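Local coordinates for signal recognition particle 54 kDa protein (Aeropyrum pernix, PDB 7EPK) that is a subunit of the archaeal signal recognition particle, joining a P-loop GTPase domain that carries GDP in this model to a methionine-rich helical signal-peptide-binding domain, at residues L333-R337 with M370-M374; M326-Q332 with L413-Y417. All coordinates share one frame. Residues are numbered along the deposited sequence.

Contact 1 of 2, residues L333-R337 with M370-M374; sequences LRAMR and MKRWM
This is a nearly antiparallel helix-helix packing contact within the signal-peptide-binding (M) domain, joining the C-terminal end of helix 326-337 to helix 367-379. Both segments are regular α-helix, with R337 N to L333 O at 2.8 Å and M374 N to M370 O at 2.9 Å. Their axes approach to 9.9 Å with a signed crossing angle of -152°; the closest CA pair is L333 and M370, at 5.7 Å. The 462 Å² interface is held by van der Waals packing, apolar at its centre, with R337 and K371 at its margin. L333 (chi1 m, chi2 t) meets three residues: CD2 lies 3.6 Å from M370 CG, CD1 3.7 Å from W373 CB, and CB 3.8 Å from M374 CG. M370 points its CB toward the other helix and, with chi1 m, chi2 t and chi3 -141°, places SD 3.4 Å from M336 CB. R337 lays its aliphatic part over the methionines, with CG 3.7 Å from M370 CB and CD 3.6 Å from M374 SD, while K371 CG covers one face of its guanidinium, 3.4 Å from NH1. The charge of R337 is met by a salt bridge to E367. The three methionines fit the methionine-rich composition for which the SRP54 M domain is named. L365, in the loop just before helix 367-379, touches L333, M370 and W373, helix 293-320 contributes L312 against M336, and W373 reaches helix 409-423 at E412 and L413.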
ATOM      1  N   LEU A 333     -11.433 -27.463  -4.020  1.00 53.58           N
ATOM      2  CA  LEU A 333     -10.151 -27.665  -3.293  1.00 56.57           C
ATOM      3  C   LEU A 333      -9.531 -26.297  -3.012  1.00 59.81           C
ATOM      4  O   LEU A 333      -9.238 -26.023  -1.825  1.00 59.04           O
ATOM      5  CB  LEU A 333      -9.205 -28.554  -4.107  1.00 59.33           C
ATOM      6  CG  LEU A 333      -9.706 -29.977  -4.368  1.00 63.83           C
ATOM      7  CD1 LEU A 333      -8.872 -30.683  -5.431  1.00 61.79           C
ATOM      8  CD2 LEU A 333      -9.739 -30.785  -3.087  1.00 67.24           C
ATOM      9  N   ARG A 334      -9.356 -25.465  -4.048  1.00 62.23           N
ATOM     10  CA  ARG A 334      -8.820 -24.083  -3.900  1.00 58.97           C
ATOM     11  C   ARG A 334      -9.520 -23.409  -2.718  1.00 56.09           C
ATOM     12  O   ARG A 334      -8.829 -22.911  -1.834  1.00 44.55           O
ATOM     13  CB  ARG A 334      -9.028 -23.236  -5.153  1.00 65.11           C
ATOM     14  CG  ARG A 334      -8.506 -21.810  -5.011  1.00 77.58           C
ATOM     15  CD  ARG A 334      -8.617 -20.975  -6.279  1.00 89.18           C
ATOM     16  NE  ARG A 334      -9.171 -19.651  -6.014  1.00 98.13           N
ATOM     17  CZ  ARG A 334     -10.423 -19.406  -5.610  1.00116.17           C
ATOM     18  NH1 ARG A 334     -11.285 -20.393  -5.405  1.00121.78           N
ATOM     19  NH2 ARG A 334     -10.807 -18.157  -5.404  1.00119.22           N
ATOM     20  N   ALA A 335     -10.852 -23.442  -2.709  1.00 63.68           N
ATOM     21  CA  ALA A 335     -11.720 -22.825  -1.677  1.00 73.81           C
ATOM     22  C   ALA A 335     -11.391 -23.405  -0.293  1.00 72.71           C
ATOM     23  O   ALA A 335     -11.153 -22.616   0.647  1.00 71.00           O
ATOM     24  CB  ALA A 335     -13.180 -23.018  -2.040  1.00 80.20           C
ATOM     25  N   MET A 336     -11.377 -24.732  -0.178  1.00 75.48           N
ATOM     26  CA  MET A 336     -11.131 -25.468   1.093  1.00 81.39           C
ATOM     27  C   MET A 336      -9.727 -25.145   1.625  1.00 81.04           C
ATOM     28  O   MET A 336      -9.608 -24.804   2.833  1.00 75.34           O
ATOM     29  CB  MET A 336     -11.252 -26.978   0.869  1.00 84.49           C
ATOM     30  CG  MET A 336     -12.655 -27.426   0.563  1.00 85.28           C
ATOM     31  SD  MET A 336     -12.662 -29.142   0.057  1.00 95.06           S
ATOM     32  CE  MET A 336     -12.534 -29.918   1.665  1.00104.56           C
ATOM     33  N   ARG A 337      -8.710 -25.238   0.762  1.00 70.54           N
ATOM     34  CA  ARG A 337      -7.298 -24.928   1.109  1.00 75.46           C
ATOM     35  C   ARG A 337      -7.218 -23.577   1.840  1.00 76.03           C
ATOM     36  O   ARG A 337      -7.029 -23.601   3.062  1.00 88.92           O
ATOM     37  CB  ARG A 337      -6.430 -24.978  -0.149  1.00 77.83           C
ATOM     38  CG  ARG A 337      -6.128 -26.392  -0.621  1.00 78.35           C
ATOM     39  CD  ARG A 337      -5.079 -26.413  -1.707  1.00 77.66           C
ATOM     40  NE  ARG A 337      -3.839 -25.836  -1.222  1.00 74.20           N
ATOM     41  CZ  ARG A 337      -2.761 -25.648  -1.964  1.00 84.19           C
ATOM     42  NH1 ARG A 337      -2.749 -25.999  -3.242  1.00 81.24           N
ATOM     43  NH2 ARG A 337      -1.690 -25.105  -1.412  1.00 93.80           N
ATOM     44  N   MET A 370      -5.264 -32.193  -0.951  1.00 72.76           N
ATOM     45  CA  MET A 370      -5.882 -31.163  -1.824  1.00 73.38           C
ATOM     46  C   MET A 370      -4.819 -30.585  -2.764  1.00 73.71           C
ATOM     47  O   MET A 370      -5.123 -30.471  -3.965  1.00 77.27           O
ATOM     48  CB  MET A 370      -6.529 -30.049  -0.997  1.00 72.33           C
ATOM     49  CG  MET A 370      -7.704 -30.542  -0.153  1.00 71.25           C
ATOM     50  SD  MET A 370      -8.666 -29.215   0.603  1.00 76.12           S
ATOM     51  CE  MET A 370      -9.066 -29.868   2.223  1.00 72.87           C
ATOM     52  N   LYS A 371      -3.617 -30.278  -2.261  1.00 69.91           N
ATOM     53  CA  LYS A 371      -2.526 -29.629  -3.050  1.00 75.23           C
ATOM     54  C   LYS A 371      -2.053 -30.578  -4.156  1.00 70.43           C
ATOM     55  O   LYS A 371      -1.668 -30.083  -5.236  1.00 71.09           O
ATOM     56  CB  LYS A 371      -1.354 -29.207  -2.152  1.00 82.84           C
ATOM     57  CG  LYS A 371      -0.274 -28.347  -2.808  1.00 86.20           C
ATOM     58  CD  LYS A 371       1.056 -29.066  -3.011  1.00 98.21           C
ATOM     59  CE  LYS A 371       2.213 -28.153  -3.378  1.00 97.14           C
ATOM     60  NZ  LYS A 371       2.669 -27.333  -2.227  1.00 93.96           N
ATOM     61  N   ARG A 372      -2.062 -31.885  -3.893  1.00 71.42           N
ATOM     62  CA  ARG A 372      -1.606 -32.916  -4.863  1.00 77.37           C
ATOM     63  C   ARG A 372      -2.697 -33.051  -5.926  1.00 73.50           C
ATOM     64  O   ARG A 372      -2.374 -33.077  -7.130  1.00 72.20           O
ATOM     65  CB  ARG A 372      -1.351 -34.278  -4.192  1.00 90.65           C
ATOM     66  CG  ARG A 372      -0.055 -34.408  -3.392  1.00 92.80           C
ATOM     67  CD  ARG A 372       0.279 -35.868  -3.076  1.00 89.29           C
ATOM     68  NE  ARG A 372      -0.810 -36.615  -2.436  1.00 81.59           N
ATOM     69  CZ  ARG A 372      -1.045 -36.667  -1.124  1.00 75.02           C
ATOM     70  NH1 ARG A 372      -0.271 -36.013  -0.274  1.00 72.13           N
ATOM     71  NH2 ARG A 372      -2.073 -37.360  -0.668  1.00 72.82           N
ATOM     72  N   TRP A 373      -3.951 -33.128  -5.478  1.00 68.97           N
ATOM     73  CA  TRP A 373      -5.139 -33.255  -6.354  1.00 63.59           C
ATOM     74  C   TRP A 373      -5.206 -32.065  -7.306  1.00 66.01           C
ATOM     75  O   TRP A 373      -5.539 -32.290  -8.480  1.00 71.96           O
ATOM     76  CB  TRP A 373      -6.397 -33.398  -5.502  1.00 63.69           C
ATOM     77  CG  TRP A 373      -6.545 -34.782  -4.967  1.00 67.05           C
ATOM     78  CD1 TRP A 373      -5.605 -35.769  -4.992  1.00 72.05           C
ATOM     79  CD2 TRP A 373      -7.698 -35.336  -4.311  1.00 73.73           C
ATOM     80  NE1 TRP A 373      -6.094 -36.903  -4.407  1.00 77.42           N
ATOM     81  CE2 TRP A 373      -7.376 -36.667  -3.973  1.00 77.71           C
ATOM     82  CE3 TRP A 373      -8.968 -34.845  -3.969  1.00 77.67           C
ATOM     83  CZ2 TRP A 373      -8.287 -37.510  -3.327  1.00 79.01           C
ATOM     84  CZ3 TRP A 373      -9.868 -35.680  -3.332  1.00 78.46           C
ATOM     85  CH2 TRP A 373      -9.528 -36.995  -3.015  1.00 75.21           C
ATOM     86  N   MET A 374      -4.866 -30.860  -6.831  1.00 64.40           N
ATOM     87  CA  MET A 374      -4.887 -29.636  -7.667  1.00 61.77           C
ATOM     88  C   MET A 374      -3.789 -29.745  -8.736  1.00 60.11           C
ATOM     89  O   MET A 374      -4.096 -29.507  -9.919  1.00 65.49           O
ATOM     90  CB  MET A 374      -4.787 -28.357  -6.825  1.00 62.41           C
ATOM     91  CG  MET A 374      -6.167 -27.914  -6.266  1.00 65.23           C
ATOM     92  SD  MET A 374      -6.191 -26.475  -5.120  1.00 63.92           S
ATOM     93  CE  MET A 374      -5.231 -25.315  -6.093  1.00 70.98           C
TER

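Contact 2 of 2, residues M326-Q332 with L413-Y417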
ATOM      1  N   MET A 326     -14.217 -31.942 -12.869  1.00 61.24           N
ATOM      2  CA  MET A 326     -12.820 -31.658 -12.447  1.00 58.33           C
ATOM      3  C   MET A 326     -12.680 -30.167 -12.122  1.00 57.41           C
ATOM      4  O   MET A 326     -11.859 -29.835 -11.251  1.00 50.24           O
ATOM      5  CB  MET A 326     -11.813 -32.039 -13.536  1.00 62.05           C
ATOM      6  CG  MET A 326     -11.593 -33.551 -13.651  1.00 70.01           C
ATOM      7  SD  MET A 326     -11.246 -34.391 -12.062  1.00 66.35           S
ATOM      8  CE  MET A 326     -11.157 -36.082 -12.639  1.00 69.30           C
ATOM      9  N   ARG A 327     -13.465 -29.304 -12.778  1.00 63.12           N
ATOM     10  CA  ARG A 327     -13.413 -27.830 -12.581  1.00 58.79           C
ATOM     11  C   ARG A 327     -14.118 -27.492 -11.273  1.00 61.97           C
ATOM     12  O   ARG A 327     -13.620 -26.591 -10.564  1.00 67.82           O
ATOM     13  CB  ARG A 327     -14.005 -27.076 -13.769  1.00 59.56           C
ATOM     14  CG  ARG A 327     -13.035 -26.984 -14.936  1.00 66.08           C
ATOM     15  CD  ARG A 327     -13.640 -26.546 -16.259  1.00 64.08           C
ATOM     16  NE  ARG A 327     -12.586 -26.407 -17.248  1.00 61.16           N
ATOM     17  CZ  ARG A 327     -12.745 -25.839 -18.426  1.00 73.05           C
ATOM     18  NH1 ARG A 327     -11.717 -25.724 -19.244  1.00 70.53           N
ATOM     19  NH2 ARG A 327     -13.937 -25.394 -18.794  1.00 87.29           N
ATOM     20  N   THR A 328     -15.196 -28.212 -10.954  1.00 60.54           N
ATOM     21  CA  THR A 328     -15.944 -28.071  -9.676  1.00 56.85           C
ATOM     22  C   THR A 328     -15.004 -28.432  -8.537  1.00 56.36           C
ATOM     23  O   THR A 328     -14.830 -27.607  -7.639  1.00 56.20           O
ATOM     24  CB  THR A 328     -17.182 -28.967  -9.653  1.00 59.45           C
ATOM     25  OG1 THR A 328     -18.074 -28.491 -10.660  1.00 57.02           O
ATOM     26  CG2 THR A 328     -17.866 -28.992  -8.305  1.00 71.94           C
ATOM     27  N   ILE A 329     -14.412 -29.625  -8.616  1.00 61.76           N
ATOM     28  CA  ILE A 329     -13.464 -30.175  -7.596  1.00 63.40           C
ATOM     29  C   ILE A 329     -12.252 -29.238  -7.467  1.00 59.16           C
ATOM     30  O   ILE A 329     -11.827 -28.940  -6.332  1.00 54.27           O
ATOM     31  CB  ILE A 329     -13.035 -31.617  -7.943  1.00 56.15           C
ATOM     32  CG1 ILE A 329     -14.241 -32.553  -8.025  1.00 56.17           C
ATOM     33  CG2 ILE A 329     -11.988 -32.113  -6.955  1.00 51.36           C
ATOM     34  CD1 ILE A 329     -13.875 -33.996  -8.262  1.00 62.30           C
ATOM     35  N   TYR A 330     -11.704 -28.781  -8.586  1.00 53.46           N
ATOM     36  CA  TYR A 330     -10.554 -27.853  -8.566  1.00 58.15           C
ATOM     37  C   TYR A 330     -10.910 -26.579  -7.792  1.00 59.59           C
ATOM     38  O   TYR A 330     -10.067 -26.121  -7.016  1.00 57.41           O
ATOM     39  CB  TYR A 330     -10.116 -27.495  -9.979  1.00 61.06           C
ATOM     40  CG  TYR A 330      -8.869 -26.662  -9.989  1.00 61.58           C
ATOM     41  CD1 TYR A 330      -7.626 -27.260  -9.963  1.00 66.87           C
ATOM     42  CD2 TYR A 330      -8.924 -25.286  -9.975  1.00 62.30           C
ATOM     43  CE1 TYR A 330      -6.462 -26.511  -9.987  1.00 68.85           C
ATOM     44  CE2 TYR A 330      -7.772 -24.521  -9.987  1.00 66.78           C
ATOM     45  CZ  TYR A 330      -6.532 -25.133  -9.997  1.00 65.34           C
ATOM     46  OH  TYR A 330      -5.382 -24.394 -10.027  1.00 64.61           O
ATOM     47  N   ARG A 331     -12.107 -26.022  -8.020  1.00 61.06           N
ATOM     48  CA  ARG A 331     -12.574 -24.764  -7.381  1.00 62.69           C
ATOM     49  C   ARG A 331     -12.875 -25.058  -5.913  1.00 62.91           C
ATOM     50  O   ARG A 331     -12.578 -24.184  -5.057  1.00 62.45           O
ATOM     51  CB  ARG A 331     -13.819 -24.199  -8.075  1.00 71.61           C
ATOM     52  CG  ARG A 331     -13.532 -23.486  -9.389  1.00 81.02           C
ATOM     53  CD  ARG A 331     -14.745 -22.740  -9.923  1.00 92.16           C
ATOM     54  NE  ARG A 331     -14.595 -22.439 -11.346  1.00 96.27           N
ATOM     55  CZ  ARG A 331     -15.067 -23.183 -12.345  1.00 91.71           C
ATOM     56  NH1 ARG A 331     -14.842 -22.825 -13.600  1.00 90.35           N
ATOM     57  NH2 ARG A 331     -15.764 -24.278 -12.093  1.00 94.05           N
ATOM     58  N   GLN A 332     -13.454 -26.239  -5.661  1.00 65.27           N
ATOM     59  CA  GLN A 332     -13.778 -26.766  -4.312  1.00 62.89           C
ATOM     60  C   GLN A 332     -12.493 -26.855  -3.483  1.00 56.68           C
ATOM     61  O   GLN A 332     -12.496 -26.332  -2.372  1.00 51.04           O
ATOM     62  CB  GLN A 332     -14.454 -28.127  -4.431  1.00 72.94           C
ATOM     63  CG  GLN A 332     -14.929 -28.692  -3.097  1.00 82.77           C
ATOM     64  CD  GLN A 332     -15.520 -30.065  -3.280  1.00 84.97           C
ATOM     65  OE1 GLN A 332     -16.493 -30.243  -4.017  1.00 84.37           O
ATOM     66  NE2 GLN A 332     -14.895 -31.042  -2.641  1.00 83.82           N
ATOM     67  N   LEU A 413      -8.319 -39.411  -6.559  1.00 69.54           N
ATOM     68  CA  LEU A 413      -9.141 -38.274  -7.053  1.00 72.74           C
ATOM     69  C   LEU A 413     -10.267 -38.861  -7.899  1.00 69.00           C
ATOM     70  O   LEU A 413     -11.452 -38.560  -7.636  1.00 62.11           O
ATOM     71  CB  LEU A 413      -8.269 -37.305  -7.875  1.00 77.77           C
ATOM     72  CG  LEU A 413      -8.987 -36.217  -8.697  1.00 69.89           C
ATOM     73  CD1 LEU A 413     -10.053 -35.490  -7.889  1.00 69.58           C
ATOM     74  CD2 LEU A 413      -7.995 -35.199  -9.238  1.00 71.71           C
ATOM     75  N   LEU A 414      -9.884 -39.675  -8.883  1.00 69.11           N
ATOM     76  CA  LEU A 414     -10.826 -40.257  -9.860  1.00 66.92           C
ATOM     77  C   LEU A 414     -11.976 -40.927  -9.102  1.00 78.86           C
ATOM     78  O   LEU A 414     -13.152 -40.570  -9.376  1.00 80.23           O
ATOM     79  CB  LEU A 414     -10.053 -41.190 -10.791  1.00 62.78           C
ATOM     80  CG  LEU A 414      -9.734 -40.577 -12.156  1.00 69.34           C
ATOM     81  CD1 LEU A 414      -9.099 -39.200 -12.038  1.00 68.49           C
ATOM     82  CD2 LEU A 414      -8.847 -41.495 -12.974  1.00 73.67           C
ATOM     83  N   VAL A 415     -11.664 -41.775  -8.117  1.00 84.04           N
ATOM     84  CA  VAL A 415     -12.692 -42.466  -7.279  1.00 85.16           C
ATOM     85  C   VAL A 415     -13.537 -41.390  -6.592  1.00 76.64           C
ATOM     86  O   VAL A 415     -14.782 -41.522  -6.627  1.00 76.72           O
ATOM     87  CB  VAL A 415     -12.072 -43.447  -6.261  1.00 90.05           C
ATOM     88  CG1 VAL A 415     -13.108 -44.046  -5.317  1.00 87.97           C
ATOM     89  CG2 VAL A 415     -11.311 -44.559  -6.959  1.00 92.76           C
ATOM     90  N   TYR A 416     -12.877 -40.373  -6.021  1.00 71.75           N
ATOM     91  CA  TYR A 416     -13.500 -39.248  -5.268  1.00 67.84           C
ATOM     92  C   TYR A 416     -14.567 -38.625  -6.156  1.00 63.66           C
ATOM     93  O   TYR A 416     -15.763 -38.582  -5.771  1.00 59.95           O
ATOM     94  CB  TYR A 416     -12.461 -38.203  -4.851  1.00 69.48           C
ATOM     95  CG  TYR A 416     -13.014 -37.036  -4.072  1.00 73.52           C
ATOM     96  CD1 TYR A 416     -13.207 -37.121  -2.702  1.00 73.66           C
ATOM     97  CD2 TYR A 416     -13.341 -35.843  -4.701  1.00 71.23           C
ATOM     98  CE1 TYR A 416     -13.717 -36.057  -1.977  1.00 69.68           C
ATOM     99  CE2 TYR A 416     -13.853 -34.772  -3.991  1.00 71.54           C
ATOM    100  CZ  TYR A 416     -14.032 -34.879  -2.623  1.00 69.36           C
ATOM    101  OH  TYR A 416     -14.530 -33.837  -1.905  1.00 72.17           O
ATOM    102  N   TYR A 417     -14.138 -38.218  -7.347  1.00 60.42           N
ATOM    103  CA  TYR A 417     -15.027 -37.724  -8.422  1.00 59.37           C
ATOM    104  C   TYR A 417     -16.193 -38.715  -8.549  1.00 61.88           C
ATOM    105  O   TYR A 417     -17.321 -38.317  -8.235  1.00 60.65           O
ATOM    106  CB  TYR A 417     -14.195 -37.457  -9.679  1.00 59.59           C
ATOM    107  CG  TYR A 417     -14.981 -37.398 -10.961  1.00 61.26           C
ATOM    108  CD1 TYR A 417     -15.650 -36.255 -11.357  1.00 59.82           C
ATOM    109  CD2 TYR A 417     -15.069 -38.511 -11.776  1.00 66.53           C
ATOM    110  CE1 TYR A 417     -16.384 -36.225 -12.535  1.00 65.57           C
ATOM    111  CE2 TYR A 417     -15.793 -38.498 -12.955  1.00 66.69           C
ATOM    112  CZ  TYR A 417     -16.447 -37.351 -13.340  1.00 62.43           C
ATOM    113  OH  TYR A 417     -17.109 -37.374 -14.530  1.00 60.04           O
TER
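Segments 326-332 and 413-417 are both helical, as the i to i+4 bonds Y330 N to M326 O (2.9 Å), Q332 N to T328 O (2.8 Å) and Y417 N to L413 O (2.7 Å) attest. They cross steeply, with 106° between their directions and 11.3 Å between their axes at closest approach. The nearest CA atoms, those of M326 and Y417, are still 7.6 Å apart, so side chains fill the gap. I329 sits at the middle of the packing: its CD1 lies 3.8 Å from Y417 CB and 4.0 Å from Y416 CD2, at the edge of both rings, and its CG2 is 4.0 Å from L413 CD1. One helical turn earlier, M326 sends its thioether across, with CE 3.8 Å from L414 CD1. Its SD stands 5.4 Å from the centroid of the Y417 ring, 33° off the normal, an oblique Met-aromatic contact. One turn after I329, on the same face, Q332 adopts a t, t rotamer and donates from NE2 to Y416 OH at 2.9 Å; the N-H...O angle of 132° is well short of linear. The same hydroxyl also hydrogen-bonds A362, so it ties the two helices to the chain between them. All seven touching residues are buried, and the 333 Å² interface forms part of the M-domain helical core. Around it, Q332 packs on A315 and V319 of helix 293-320, L413 on I376 and I377 of helix 367-379, and M326 on L385 of helix 382-386.

How the contacts relate
Contacts 1 and 2 lie with their centres 9 Å apart and share helix 326-337: M326, I329 and Q332 of its N-terminal part meet helix 409-423, while L333, M336 and R337, with an edge of R334, meet helix 367-379. Along the chain, contact 1 is nested inside the loop closed by contact 2. The two partner helices also meet directly: W373 CZ3 is 3.5 Å from Y416 CG, with ring planes at about 55°. Y330 of the shared helix, from the segment used in contact 2, packs by CE1 3.8 Å from M374 O of contact 1. Three helices thus pack pairwise around a shared apolar interior of the signal-peptide-binding domain, with contact 2 buried and contact 1 running out to the surface at R337 and K371.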